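Local atomic coordinates of U4/U6 snRNA-associated-splicing factor PRP24 (Saccharomyces cerevisiae, PDB entry 4N0T), a protein that binds U6 snRNA, anneals it to U4 snRNA and so serves as a recycling factor of the spliceosome. Residues M89-P94 against E152-V157; Y96-I101 against I115-L120; Y141-L146 against L156-S161. All coordinates share one frame; numbering follows the deposited sequence.

Contact 1: M89-P94 against E152-V157. With nucleotides of chain B.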
loop_
_atom_site.group_PDB
_atom_site.type_symbol
_atom_site.label_atom_id
_atom_site.label_comp_id
_atom_site.label_asym_id
_atom_site.label_seq_id
_atom_site.Cartn_x
_atom_site.Cartn_y
_atom_site.Cartn_z
ATOM N N MET A 89 -9.866 6.312 0.786
ATOM C CA MET A 89 -10.217 5.312 1.781
ATOM C C MET A 89 -8.966 4.632 2.329
ATOM O O MET A 89 -8.039 4.323 1.575
ATOM C CB MET A 89 -11.163 4.292 1.141
ATOM C CG MET A 89 -11.721 3.246 2.069
ATOM S SD MET A 89 -12.817 2.144 1.120
ATOM C CE MET A 89 -14.253 3.188 0.930
ATOM N N THR A 90 -8.914 4.425 3.640
ATOM C CA THR A 90 -7.834 3.628 4.186
ATOM C C THR A 90 -8.294 2.743 5.342
ATOM O O THR A 90 -9.438 2.851 5.821
ATOM C CB THR A 90 -6.612 4.495 4.606
ATOM O OG1 THR A 90 -5.482 3.634 4.766
ATOM C CG2 THR A 90 -6.870 5.232 5.935
ATOM N N ASN A 91 -7.397 1.852 5.753
ATOM C CA ASN A 91 -7.650 0.919 6.851
ATOM C C ASN A 91 -8.815 -0.041 6.585
ATOM O O ASN A 91 -9.524 -0.448 7.519
ATOM C CB ASN A 91 -7.861 1.641 8.180
ATOM C CG ASN A 91 -7.528 0.749 9.373
ATOM O OD1 ASN A 91 -6.579 -0.038 9.328
ATOM N ND2 ASN A 91 -8.333 0.847 10.436
ATOM N N PHE A 92 -9.026 -0.387 5.316
ATOM C CA PHE A 92 -9.792 -1.593 5.010
ATOM C C PHE A 92 -8.915 -2.795 5.359
ATOM O O PHE A 92 -7.701 -2.648 5.535
ATOM C CB PHE A 92 -10.268 -1.612 3.542
ATOM C CG PHE A 92 -9.245 -1.120 2.538
ATOM C CD1 PHE A 92 -8.285 -1.980 2.021
ATOM C CD2 PHE A 92 -9.291 0.196 2.070
ATOM C CE1 PHE A 92 -7.367 -1.534 1.051
ATOM C CE2 PHE A 92 -8.375 0.656 1.111
ATOM C CZ PHE A 92 -7.417 -0.207 0.607
ATOM N N PRO A 93 -9.513 -3.994 5.491
ATOM C CA PRO A 93 -8.690 -5.158 5.848
ATOM C C PRO A 93 -7.567 -5.426 4.837
ATOM O O PRO A 93 -7.725 -5.122 3.653
ATOM C CB PRO A 93 -9.706 -6.312 5.845
ATOM C CG PRO A 93 -10.984 -5.661 6.216
ATOM C CD PRO A 93 -10.953 -4.319 5.501
ATOM N N PRO A 94 -6.437 -5.984 5.301
ATOM C CA PRO A 94 -5.225 -6.213 4.503
ATOM C C PRO A 94 -5.423 -7.051 3.243
ATOM O O PRO A 94 -4.620 -6.961 2.304
ATOM C CB PRO A 94 -4.313 -6.976 5.477
ATOM C CG PRO A 94 -4.730 -6.515 6.812
ATOM C CD PRO A 94 -6.205 -6.245 6.735
ATOM N N GLU A 152 -14.055 -6.724 9.703
ATOM C CA GLU A 152 -13.051 -7.667 10.205
ATOM C C GLU A 152 -12.174 -7.088 11.315
ATOM O O GLU A 152 -10.997 -7.432 11.420
ATOM C CB GLU A 152 -12.155 -8.167 9.066
ATOM C CG GLU A 152 -12.889 -8.809 7.900
ATOM C CD GLU A 152 -11.935 -9.226 6.791
ATOM O OE1 GLU A 152 -10.725 -9.361 7.074
ATOM O OE2 GLU A 152 -12.390 -9.410 5.641
ATOM N N GLY A 153 -12.743 -6.208 12.131
ATOM C CA GLY A 153 -12.006 -5.616 13.234
ATOM C C GLY A 153 -11.311 -4.311 12.877
ATOM O O GLY A 153 -10.752 -3.643 13.750
ATOM N N TYR A 154 -11.341 -3.944 11.595
ATOM C CA TYR A 154 -10.710 -2.698 11.144
ATOM C C TYR A 154 -11.733 -1.570 11.015
ATOM O O TYR A 154 -12.765 -1.725 10.354
ATOM C CB TYR A 154 -9.988 -2.919 9.802
ATOM C CG TYR A 154 -8.835 -3.898 9.868
ATOM C CD1 TYR A 154 -9.042 -5.270 9.727
ATOM C CD2 TYR A 154 -7.531 -3.449 10.071
ATOM C CE1 TYR A 154 -7.977 -6.165 9.796
ATOM C CE2 TYR A 154 -6.468 -4.335 10.136
ATOM C CZ TYR A 154 -6.698 -5.689 10.004
ATOM O OH TYR A 154 -5.644 -6.570 10.065
ATOM N N THR A 155 -11.455 -0.434 11.647
ATOM C CA THR A 155 -12.316 0.735 11.499
ATOM C C THR A 155 -11.969 1.444 10.191
ATOM O O THR A 155 -10.900 2.049 10.057
ATOM C CB THR A 155 -12.168 1.711 12.670
ATOM O OG1 THR A 155 -12.543 1.055 13.887
ATOM C CG2 THR A 155 -13.057 2.922 12.474
ATOM N N LEU A 156 -12.876 1.367 9.227
ATOM C CA LEU A 156 -12.647 1.989 7.922
ATOM C C LEU A 156 -12.557 3.517 7.995
ATOM O O LEU A 156 -13.285 4.175 8.753
ATOM C CB LEU A 156 -13.757 1.566 6.944
ATOM C CG LEU A 156 -13.506 1.923 5.480
ATOM C CD1 LEU A 156 -12.395 1.044 4.948
ATOM C CD2 LEU A 156 -14.782 1.710 4.646
ATOM N N VAL A 157 -11.651 4.091 7.206
ATOM C CA VAL A 157 -11.589 5.537 7.057
ATOM C C VAL A 157 -12.029 5.885 5.643
ATOM O O VAL A 157 -11.468 5.357 4.677
ATOM C CB VAL A 157 -10.146 6.053 7.240
ATOM C CG1 VAL A 157 -10.075 7.538 6.914
ATOM C CG2 VAL A 157 -9.669 5.792 8.658
ATOM P P A B 18 1.553 0.475 9.312
ATOM O OP1 A B 18 2.658 0.235 8.337
ATOM O OP2 A B 18 1.661 1.561 10.307
ATOM O "O5'" A B 18 0.182 0.768 8.537
ATOM C "C5'" A B 18 -0.249 -0.045 7.457
ATOM C "C4'" A B 18 -1.677 0.273 7.064
ATOM O "O4'" A B 18 -2.558 0.128 8.212
ATOM C "C3'" A B 18 -1.940 1.691 6.576
ATOM O "O3'" A B 18 -1.592 1.866 5.218
ATOM C "C2'" A B 18 -3.428 1.864 6.859
ATOM O "O2'" A B 18 -4.207 1.149 5.914
ATOM C "C1'" A B 18 -3.546 1.134 8.191
ATOM N N9 A B 18 -3.321 2.024 9.346
ATOM C C8 A B 18 -2.286 1.980 10.255
ATOM N N7 A B 18 -2.381 2.892 11.188
ATOM C C5 A B 18 -3.556 3.565 10.893
ATOM C C6 A B 18 -4.201 4.636 11.517
ATOM N N6 A B 18 -3.742 5.227 12.631
ATOM N N1 A B 18 -5.349 5.089 10.973
ATOM C C2 A B 18 -5.820 4.491 9.870
ATOM N N3 A B 18 -5.292 3.469 9.201
ATOM C C4 A B 18 -4.143 3.047 9.759
ATOM P P U B 17 1.057 -2.131 15.690
ATOM O OP1 U B 17 0.079 -3.209 15.371
ATOM O OP2 U B 17 2.130 -2.376 16.678
ATOM O "O5'" U B 17 1.765 -1.748 14.308
ATOM C "C5'" U B 17 1.118 -0.972 13.303
ATOM C "C4'" U B 17 0.542 -1.833 12.203
ATOM O "O4'" U B 17 -0.729 -2.379 12.648
ATOM C "C3'" U B 17 0.202 -1.098 10.908
ATOM O "O3'" U B 17 1.307 -0.938 10.038
ATOM C "C2'" U B 17 -0.916 -1.950 10.319
ATOM O "O2'" U B 17 -0.409 -3.108 9.672
ATOM C "C1'" U B 17 -1.667 -2.371 11.579
ATOM N N1 U B 17 -2.728 -1.379 11.888
ATOM C C2 U B 17 -3.843 -1.360 11.047
ATOM O O2 U B 17 -3.969 -2.129 10.110
ATOM N N3 U B 17 -4.795 -0.421 11.339
ATOM C C4 U B 17 -4.740 0.492 12.375
ATOM O O4 U B 17 -5.657 1.296 12.522
ATOM C C5 U B 17 -3.571 0.414 13.203
ATOM C C6 U B 17 -2.622 -0.496 12.937
ATOM P P C B 19 -0.527 2.993 4.792
ATOM O OP1 C B 19 -0.505 3.000 3.314
ATOM O OP2 C B 19 0.740 2.811 5.562
ATOM O "O5'" C B 19 -1.154 4.340 5.368
ATOM C "C5'" C B 19 -2.380 4.836 4.842
ATOM C "C4'" C B 19 -2.886 5.978 5.675
ATOM O "O4'" C B 19 -3.208 5.499 7.009
ATOM C "C3'" C B 19 -1.863 7.072 5.925
ATOM O "O3'" C B 19 -1.757 7.960 4.831
ATOM C "C2'" C B 19 -2.373 7.706 7.202
ATOM O "O2'" C B 19 -3.515 8.511 6.922
ATOM C "C1'" C B 19 -2.835 6.465 7.964
ATOM N N1 C B 19 -1.739 5.894 8.792
ATOM C C2 C B 19 -1.509 6.486 10.035
ATOM O O2 C B 19 -2.217 7.460 10.365
ATOM N N3 C B 19 -0.527 5.993 10.822
ATOM C C4 C B 19 0.210 4.948 10.408
ATOM N N4 C B 19 1.181 4.496 11.229
ATOM C C5 C B 19 -0.003 4.317 9.145
ATOM C C6 C B 19 -0.984 4.827 8.373
HETATM O O HOH W 1 -12.209 -1.437 7.549
HETATM O O HOH W 2 -9.034 -0.193 13.136
#
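Thr-90 and Val-157 form an antiparallel hydrogen-bonded pair where the first and last long strands of an RNA recognition motif (RRM) run side by side, just before the first strand turns off the sheet toward its helix. Thr-90 N donates to Val-157 O and Val-157 N to Thr-90 O, both at 2.9 Å. Their side chains lie side by side, Thr-90 CG2 against Val-157 CB. Beyond this pair Asn-91 takes over with its amide: ND2 donates to Thr-155 O (2.9 Å) from above the carbonyl plane and to a water held by Thr-155 N, while OD1 accepts a hydrogen bond from N3 of U17 of chain B (2.7 Å, 158° at the hydrogen). One side chain thus ties the neighbouring strand to an RNA base. A second water bridges Asn-91 O and Tyr-154 O. Pro-93 CA sits over one face of the Tyr-154 ring, a CH-pi contact 4.2 Å from its centroid; Pro-94 CD reaches CZ obliquely (3.4 Å), and O2 of U17 of chain B lies at the ring edge. On the protein side, Leu-156 CD1 touches both Met-89 CG and Phe-92 CB, each 3.7 Å away. Strand 128-133 flanks Met-89 on the other edge through Ala-129, Thr-90 OG1 is hydrogen-bonded to Arg-127 O, and helix 98-107 meets Phe-92 and Leu-156 through Ile-101 and Leu-104.

Contact 2: Y96-I101 against I115-L120; sequences YTQRNI and IRLPSL. With nucleotides of chain B.
Ile-115 meets Gln-98 and Ile-101, on the first turn of helix 98-107, and has the most surface buried here. The aliphatic part of Gln-98 does the touching: with CG anti to the backbone N (chi1 -157°), its CG lies 3.5 Å from Ile-115 CB and almost as near CG2. The amide of Gln-98 continues past the backbone of Ile-115, where a water accepts from Ile-115 N (2.9 Å) and may donate to Gln-98 OE1. On the buried side Ile-115 CD1 comes within 4.2 Å of Ile-101 CG2, while Ile-101 CD1 looks onto Leu-117 CD2 at 4.4 Å, a looser apolar contact. This is the helix-on-sheet packing of an RRM, with the first helix laid against the edge strand 112-116. The helix start is fixed by a capping box: Asn-100 N donates to Thr-97 OG1 (3.2 Å), and Thr-97 N to Asn-100 OD1 (2.9 Å). Arg-116, one residue on from Ile-115, points away from the helix and reads a guanine instead. Its NE donates to N7 of G21 of chain B (2.9 Å, 167° at the hydrogen) and its NH2 to O6, a two-bond grip on the Hoogsteen edge of the guanine; NH1 makes a salt bridge to Asp-132. Farther along, Ser-119 N donates a hydrogen bond to OP1 of A22 of chain B (2.8 Å), and Ser-119 OG is hydrogen-bonded to Asp-289.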
loop_
_atom_site.group_PDB
_atom_site.type_symbol
_atom_site.label_atom_id
_atom_site.label_comp_id
_atom_site.label_asym_id
_atom_site.label_seq_id
_atom_site.Cartn_x
_atom_site.Cartn_y
_atom_site.Cartn_z
ATOM N N TYR A 96 -8.423 -7.077 1.570
ATOM C CA TYR A 96 -9.452 -6.471 0.720
ATOM C C TYR A 96 -8.893 -6.227 -0.670
ATOM O O TYR A 96 -7.736 -5.820 -0.834
ATOM C CB TYR A 96 -9.956 -5.156 1.313
ATOM C CG TYR A 96 -11.420 -5.155 1.697
ATOM C CD1 TYR A 96 -11.989 -6.241 2.362
ATOM C CD2 TYR A 96 -12.233 -4.058 1.411
ATOM C CE1 TYR A 96 -13.326 -6.235 2.718
ATOM C CE2 TYR A 96 -13.572 -4.045 1.773
ATOM C CZ TYR A 96 -14.107 -5.137 2.423
ATOM O OH TYR A 96 -15.434 -5.139 2.785
ATOM N N THR A 97 -9.725 -6.485 -1.677
ATOM C CA THR A 97 -9.373 -6.255 -3.064
ATOM C C THR A 97 -10.220 -5.124 -3.644
ATOM O O THR A 97 -11.152 -4.618 -3.004
ATOM C CB THR A 97 -9.651 -7.502 -3.915
ATOM O OG1 THR A 97 -11.058 -7.784 -3.870
ATOM C CG2 THR A 97 -8.882 -8.697 -3.382
ATOM N N GLN A 98 -9.892 -4.740 -4.868
ATOM C CA GLN A 98 -10.642 -3.728 -5.587
ATOM C C GLN A 98 -12.119 -4.131 -5.649
ATOM O O GLN A 98 -13.018 -3.303 -5.454
ATOM C CB GLN A 98 -10.060 -3.588 -6.994
ATOM C CG GLN A 98 -10.344 -2.267 -7.653
ATOM C CD GLN A 98 -9.914 -2.238 -9.102
ATOM O OE1 GLN A 98 -10.745 -2.125 -10.004
ATOM N NE2 GLN A 98 -8.611 -2.332 -9.334
ATOM N N ARG A 99 -12.346 -5.418 -5.898
ATOM C CA ARG A 99 -13.691 -5.976 -5.990
ATOM C C ARG A 99 -14.426 -5.805 -4.665
ATOM O O ARG A 99 -15.601 -5.423 -4.649
ATOM C CB ARG A 99 -13.597 -7.459 -6.361
ATOM C CG ARG A 99 -14.921 -8.176 -6.593
ATOM C CD ARG A 99 -14.665 -9.685 -6.620
ATOM N NE ARG A 99 -15.654 -10.447 -7.379
ATOM C CZ ARG A 99 -15.466 -11.695 -7.805
ATOM N NH1 ARG A 99 -14.323 -12.322 -7.552
ATOM N NH2 ARG A 99 -16.416 -12.316 -8.492
ATOM N N ASN A 100 -13.732 -6.068 -3.553
ATOM C CA ASN A 100 -14.342 -5.886 -2.237
ATOM C C ASN A 100 -14.784 -4.450 -2.020
ATOM O O ASN A 100 -15.846 -4.187 -1.457
ATOM C CB ASN A 100 -13.389 -6.304 -1.104
ATOM C CG ASN A 100 -13.077 -7.792 -1.110
ATOM O OD1 ASN A 100 -11.927 -8.197 -0.938
ATOM N ND2 ASN A 100 -14.101 -8.612 -1.302
ATOM N N ILE A 101 -13.956 -3.503 -2.454
ATOM C CA ILE A 101 -14.297 -2.104 -2.280
ATOM C C ILE A 101 -15.470 -1.745 -3.175
ATOM O O ILE A 101 -16.392 -1.025 -2.762
ATOM C CB ILE A 101 -13.080 -1.200 -2.590
ATOM C CG1 ILE A 101 -11.975 -1.497 -1.576
ATOM C CG2 ILE A 101 -13.488 0.262 -2.565
ATOM C CD1 ILE A 101 -10.618 -0.851 -1.892
ATOM N N ILE A 115 -11.410 2.526 -9.146
ATOM C CA ILE A 115 -10.843 2.268 -7.832
ATOM C C ILE A 115 -9.355 2.041 -8.047
ATOM O O ILE A 115 -8.955 1.165 -8.813
ATOM C CB ILE A 115 -11.507 1.031 -7.180
ATOM C CG1 ILE A 115 -12.996 1.291 -6.981
ATOM C CG2 ILE A 115 -10.897 0.740 -5.801
ATOM C CD1 ILE A 115 -13.799 0.016 -6.704
ATOM N N ARG A 116 -8.530 2.844 -7.383
ATOM C CA ARG A 116 -7.096 2.855 -7.665
ATOM C C ARG A 116 -6.297 2.591 -6.409
ATOM O O ARG A 116 -6.419 3.312 -5.432
ATOM C CB ARG A 116 -6.709 4.224 -8.253
ATOM C CG ARG A 116 -7.502 4.537 -9.548
ATOM C CD ARG A 116 -7.090 5.862 -10.181
ATOM N NE ARG A 116 -7.423 7.055 -9.415
ATOM C CZ ARG A 116 -8.596 7.683 -9.429
ATOM N NH1 ARG A 116 -9.620 7.221 -10.163
ATOM N NH2 ARG A 116 -8.742 8.785 -8.706
ATOM N N LEU A 117 -5.460 1.557 -6.469
ATOM C CA LEU A 117 -4.672 1.112 -5.323
ATOM C C LEU A 117 -3.190 1.366 -5.600
ATOM O O LEU A 117 -2.768 1.426 -6.765
ATOM C CB LEU A 117 -4.923 -0.385 -5.096
ATOM C CG LEU A 117 -6.223 -0.882 -4.436
ATOM C CD1 LEU A 117 -6.173 -0.735 -2.941
ATOM C CD2 LEU A 117 -7.498 -0.242 -4.952
ATOM N N PRO A 118 -2.387 1.505 -4.530
ATOM C CA PRO A 118 -0.985 1.923 -4.678
ATOM C C PRO A 118 -0.011 0.759 -4.857
ATOM O O PRO A 118 -0.280 -0.382 -4.452
ATOM C CB PRO A 118 -0.700 2.618 -3.349
ATOM C CG PRO A 118 -1.542 1.839 -2.364
ATOM C CD PRO A 118 -2.833 1.557 -3.130
ATOM N N SER A 119 1.142 1.064 -5.445
ATOM C CA SER A 119 2.230 0.087 -5.578
ATOM C C SER A 119 2.856 -0.232 -4.223
ATOM O O SER A 119 3.121 0.671 -3.409
ATOM C CB SER A 119 3.333 0.647 -6.480
ATOM O OG SER A 119 4.517 -0.151 -6.404
ATOM N N LEU A 120 3.138 -1.512 -3.983
ATOM C CA LEU A 120 3.791 -1.901 -2.730
ATOM C C LEU A 120 5.299 -2.032 -2.901
ATOM O O LEU A 120 5.995 -2.523 -2.013
ATOM C CB LEU A 120 3.216 -3.230 -2.229
ATOM C CG LEU A 120 1.690 -3.309 -2.225
ATOM C CD1 LEU A 120 1.241 -4.632 -1.588
ATOM C CD2 LEU A 120 1.083 -2.139 -1.477
ATOM P P G B 21 0.917 9.520 -2.109
ATOM O OP1 G B 21 2.063 9.225 -1.197
ATOM O OP2 G B 21 1.126 10.635 -3.089
ATOM O "O5'" G B 21 0.520 8.188 -2.875
ATOM C "C5'" G B 21 -0.679 8.134 -3.639
ATOM C "C4'" G B 21 -0.725 6.899 -4.504
ATOM O "O4'" G B 21 -2.053 6.790 -5.073
ATOM C "C3'" G B 21 0.216 6.905 -5.698
ATOM O "O3'" G B 21 0.356 5.546 -6.092
ATOM C "C2'" G B 21 -0.636 7.608 -6.747
ATOM O "O2'" G B 21 -0.184 7.424 -8.067
ATOM C "C1'" G B 21 -1.969 6.917 -6.486
ATOM N N9 G B 21 -3.161 7.632 -6.917
ATOM C C8 G B 21 -4.134 7.051 -7.685
ATOM N N7 G B 21 -5.125 7.856 -7.902
ATOM C C5 G B 21 -4.808 9.011 -7.234
ATOM C C6 G B 21 -5.548 10.210 -7.111
ATOM O O6 G B 21 -6.655 10.487 -7.623
ATOM N N1 G B 21 -4.869 11.143 -6.346
ATOM C C2 G B 21 -3.654 10.925 -5.730
ATOM N N2 G B 21 -3.159 11.940 -5.007
ATOM N N3 G B 21 -2.954 9.810 -5.841
ATOM C C4 G B 21 -3.589 8.893 -6.590
ATOM P P A B 22 1.798 4.856 -6.286
ATOM O OP1 A B 22 1.504 3.494 -6.793
ATOM O OP2 A B 22 2.650 5.057 -5.094
ATOM O "O5'" A B 22 2.415 5.637 -7.524
ATOM C "C5'" A B 22 3.365 6.683 -7.346
ATOM C "C4'" A B 22 4.063 6.943 -8.651
ATOM O "O4'" A B 22 4.850 5.765 -8.980
ATOM C "C3'" A B 22 3.104 7.158 -9.820
ATOM O "O3'" A B 22 3.649 8.105 -10.730
ATOM C "C2'" A B 22 3.046 5.785 -10.481
ATOM O "O2'" A B 22 2.731 5.808 -11.858
ATOM C "C1'" A B 22 4.452 5.258 -10.238
ATOM N N9 A B 22 4.495 3.798 -10.183
ATOM C C8 A B 22 3.826 2.958 -9.332
ATOM N N7 A B 22 4.055 1.688 -9.560
ATOM C C5 A B 22 4.926 1.693 -10.639
ATOM C C6 A B 22 5.549 0.662 -11.363
ATOM N N6 A B 22 5.384 -0.637 -11.100
ATOM N N1 A B 22 6.357 1.024 -12.382
ATOM C C2 A B 22 6.527 2.325 -12.647
ATOM N N3 A B 22 6.000 3.385 -12.041
ATOM C C4 A B 22 5.202 2.991 -11.034
HETATM O O HOH W 3 -11.046 0.652 -11.384
#

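Contact 3: Y141-L146 against L156-S161. With nucleotides of chain B.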
loop_
_atom_site.group_PDB
_atom_site.type_symbol
_atom_site.label_atom_id
_atom_site.label_comp_id
_atom_site.label_asym_id
_atom_site.label_seq_id
_atom_site.Cartn_x
_atom_site.Cartn_y
_atom_site.Cartn_z
ATOM N N TYR A 141 -22.384 10.734 0.533
ATOM C CA TYR A 141 -23.125 9.600 1.070
ATOM C C TYR A 141 -22.177 8.457 1.450
ATOM O O TYR A 141 -22.366 7.798 2.475
ATOM C CB TYR A 141 -24.208 9.142 0.076
ATOM C CG TYR A 141 -25.158 8.100 0.627
ATOM C CD1 TYR A 141 -26.005 8.400 1.689
ATOM C CD2 TYR A 141 -25.224 6.825 0.075
ATOM C CE1 TYR A 141 -26.880 7.447 2.201
ATOM C CE2 TYR A 141 -26.100 5.866 0.580
ATOM C CZ TYR A 141 -26.925 6.192 1.642
ATOM O OH TYR A 141 -27.796 5.256 2.157
ATOM N N CYS A 142 -21.150 8.229 0.639
ATOM C CA CYS A 142 -20.138 7.227 0.994
ATOM C C CYS A 142 -19.441 7.565 2.307
ATOM O O CYS A 142 -19.164 6.676 3.112
ATOM C CB CYS A 142 -19.088 7.094 -0.108
ATOM S SG CYS A 142 -19.697 6.314 -1.615
ATOM N N VAL A 143 -19.145 8.840 2.525
ATOM C CA VAL A 143 -18.508 9.239 3.780
ATOM C C VAL A 143 -19.471 8.955 4.932
ATOM O O VAL A 143 -19.088 8.363 5.937
ATOM C CB VAL A 143 -18.114 10.720 3.793
ATOM C CG1 VAL A 143 -17.584 11.120 5.181
ATOM C CG2 VAL A 143 -17.048 11.007 2.730
ATOM N N GLU A 144 -20.728 9.362 4.756
ATOM C CA GLU A 144 -21.755 9.180 5.780
ATOM C C GLU A 144 -21.903 7.724 6.205
ATOM O O GLU A 144 -21.932 7.422 7.398
ATOM C CB GLU A 144 -23.104 9.699 5.271
ATOM C CG GLU A 144 -24.229 9.574 6.288
ATOM C CD GLU A 144 -25.615 9.703 5.666
ATOM O OE1 GLU A 144 -25.784 10.499 4.716
ATOM O OE2 GLU A 144 -26.537 8.995 6.131
ATOM N N LYS A 145 -21.968 6.817 5.234
ATOM C CA LYS A 145 -22.231 5.413 5.525
ATOM C C LYS A 145 -20.992 4.569 5.814
ATOM O O LYS A 145 -21.089 3.570 6.531
ATOM C CB LYS A 145 -23.006 4.769 4.374
ATOM C CG LYS A 145 -24.311 5.480 4.015
ATOM C CD LYS A 145 -25.382 5.300 5.086
ATOM C CE LYS A 145 -25.800 3.844 5.207
ATOM N NZ LYS A 145 -27.169 3.707 5.789
ATOM N N LEU A 146 -19.840 4.955 5.260
ATOM C CA LEU A 146 -18.667 4.077 5.291
ATOM C C LEU A 146 -17.559 4.536 6.235
ATOM O O LEU A 146 -16.774 3.707 6.699
ATOM C CB LEU A 146 -18.084 3.875 3.887
ATOM C CG LEU A 146 -19.071 3.381 2.823
ATOM C CD1 LEU A 146 -18.393 3.259 1.460
ATOM C CD2 LEU A 146 -19.703 2.050 3.227
ATOM N N LEU A 156 -12.876 1.367 9.227
ATOM C CA LEU A 156 -12.647 1.989 7.922
ATOM C C LEU A 156 -12.557 3.517 7.995
ATOM O O LEU A 156 -13.285 4.175 8.753
ATOM C CB LEU A 156 -13.757 1.566 6.944
ATOM C CG LEU A 156 -13.506 1.923 5.480
ATOM C CD1 LEU A 156 -12.395 1.044 4.948
ATOM C CD2 LEU A 156 -14.782 1.710 4.646
ATOM N N VAL A 157 -11.651 4.091 7.206
ATOM C CA VAL A 157 -11.589 5.537 7.057
ATOM C C VAL A 157 -12.029 5.885 5.643
ATOM O O VAL A 157 -11.468 5.357 4.677
ATOM C CB VAL A 157 -10.146 6.053 7.240
ATOM C CG1 VAL A 157 -10.075 7.538 6.914
ATOM C CG2 VAL A 157 -9.669 5.792 8.658
ATOM N N THR A 158 -13.056 6.728 5.517
ATOM C CA THR A 158 -13.528 7.174 4.190
ATOM C C THR A 158 -13.660 8.695 4.208
ATOM O O THR A 158 -14.364 9.254 5.055
ATOM C CB THR A 158 -14.885 6.524 3.807
ATOM O OG1 THR A 158 -14.748 5.103 3.817
ATOM C CG2 THR A 158 -15.321 6.958 2.398
ATOM N N LYS A 159 -12.966 9.370 3.289
ATOM C CA LYS A 159 -12.903 10.825 3.263
ATOM C C LYS A 159 -13.146 11.348 1.853
ATOM O O LYS A 159 -12.835 10.672 0.873
ATOM C CB LYS A 159 -11.515 11.309 3.726
ATOM C CG LYS A 159 -11.160 11.005 5.184
ATOM C CD LYS A 159 -9.705 11.425 5.493
ATOM C CE LYS A 159 -9.346 11.249 6.962
ATOM N NZ LYS A 159 -9.924 12.339 7.793
ATOM N N VAL A 160 -13.702 12.549 1.756
ATOM C CA VAL A 160 -13.670 13.279 0.506
ATOM C C VAL A 160 -12.192 13.577 0.233
ATOM O O VAL A 160 -11.499 14.138 1.085
ATOM C CB VAL A 160 -14.493 14.571 0.595
ATOM C CG1 VAL A 160 -14.318 15.397 -0.661
ATOM C CG2 VAL A 160 -15.977 14.225 0.785
ATOM N N SER A 161 -11.701 13.160 -0.932
ATOM C CA SER A 161 -10.269 13.254 -1.243
ATOM C C SER A 161 -9.728 14.685 -1.335
ATOM O O SER A 161 -10.237 15.518 -2.098
ATOM C CB SER A 161 -9.961 12.490 -2.541
ATOM O OG SER A 161 -8.594 12.649 -2.892
ATOM P P A B 20 -0.312 8.462 4.361
ATOM O OP1 A B 20 0.668 7.344 4.420
ATOM O OP2 A B 20 -0.015 9.708 5.117
ATOM O "O5'" A B 20 -0.560 8.872 2.846
ATOM C "C5'" A B 20 -0.748 7.893 1.819
ATOM C "C4'" A B 20 -1.210 8.537 0.542
ATOM O "O4'" A B 20 -2.607 8.911 0.704
ATOM C "C3'" A B 20 -0.464 9.811 0.138
ATOM O "O3'" A B 20 -0.409 9.904 -1.282
ATOM C "C2'" A B 20 -1.379 10.913 0.665
ATOM O "O2'" A B 20 -1.253 12.148 -0.010
ATOM C "C1'" A B 20 -2.763 10.293 0.454
ATOM N N9 A B 20 -3.777 10.823 1.365
ATOM C C8 A B 20 -3.762 10.805 2.736
ATOM N N7 A B 20 -4.799 11.412 3.271
ATOM C C5 A B 20 -5.547 11.836 2.179
ATOM C C6 A B 20 -6.761 12.543 2.072
ATOM N N6 A B 20 -7.459 12.948 3.133
ATOM N N1 A B 20 -7.217 12.808 0.826
ATOM C C2 A B 20 -6.500 12.419 -0.234
ATOM N N3 A B 20 -5.338 11.758 -0.248
ATOM C C4 A B 20 -4.924 11.489 0.996
#
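Val-143 and Leu-146 on the helix meet Thr-158 and Val-160 of the strand and Leu-156 just before it, with no hydrogen bond between the segments. The two branches of Val-143 divide the work: CG1 lies 3.7 Å from the backbone Thr-158 O, and CG2 reaches Val-160 CG2 at 3.9 Å, the two side chains crossing at about a right angle. With Thr-158 OG1 anti to the carbonyl carbon (chi1 -58°), the hydroxyl is turned to Leu-146 CB (3.6 Å), and CG2, anti to the backbone N, faces Cys-142 O. The model holds no polar partner for this buried hydroxyl. Leu-156 CD2 abuts Leu-146 O at 3.5 Å. The 141-146 end of helix 136-146, the second helix of the RRM, runs nearly antiparallel to strand 157-160 (159°), with segment axes approaching to 7.4 Å. Side chains alternate along this strand: Thr-158 points to the helix, whereas Val-157 and Lys-159 point away, and Lys-159 CD passes 3.6 Å from N6 of A20 of chain B. Asn-147, after the helix, accepts from Thr-158 N through OD1. Leu-105 of helix 98-107 touches Cys-142 and Leu-146, and backbone hydrogen bonds tie Lys-159 to Trp-88 and Ser-161 to Thr-86 of strand 86-90.

How the contacts relate
All three contacts belong to the second RRM, whose antiparallel sheet has strands 86-90 and 154-160 as neighbours. Contact 1 joins these strands, and contact 3 lays helix 136-146 on the second of them, sharing Leu-156 and Val-157 with contact 1. Contact 2 sets helix 98-107 against edge strand 112-116 and falls between the two segments of contact 1 in sequence; contact 3 opens after it closes. Centres lie about 12 Å apart from contact 1 to either other contact, and about 16 Å between contacts 2 and 3, which do not touch. Met-89 and Phe-92 bridge contact 1 to contact 2, and the Met-89 methyl reaches contact 3. Both helices thus back one sheet that also carries U6 RNA contacts.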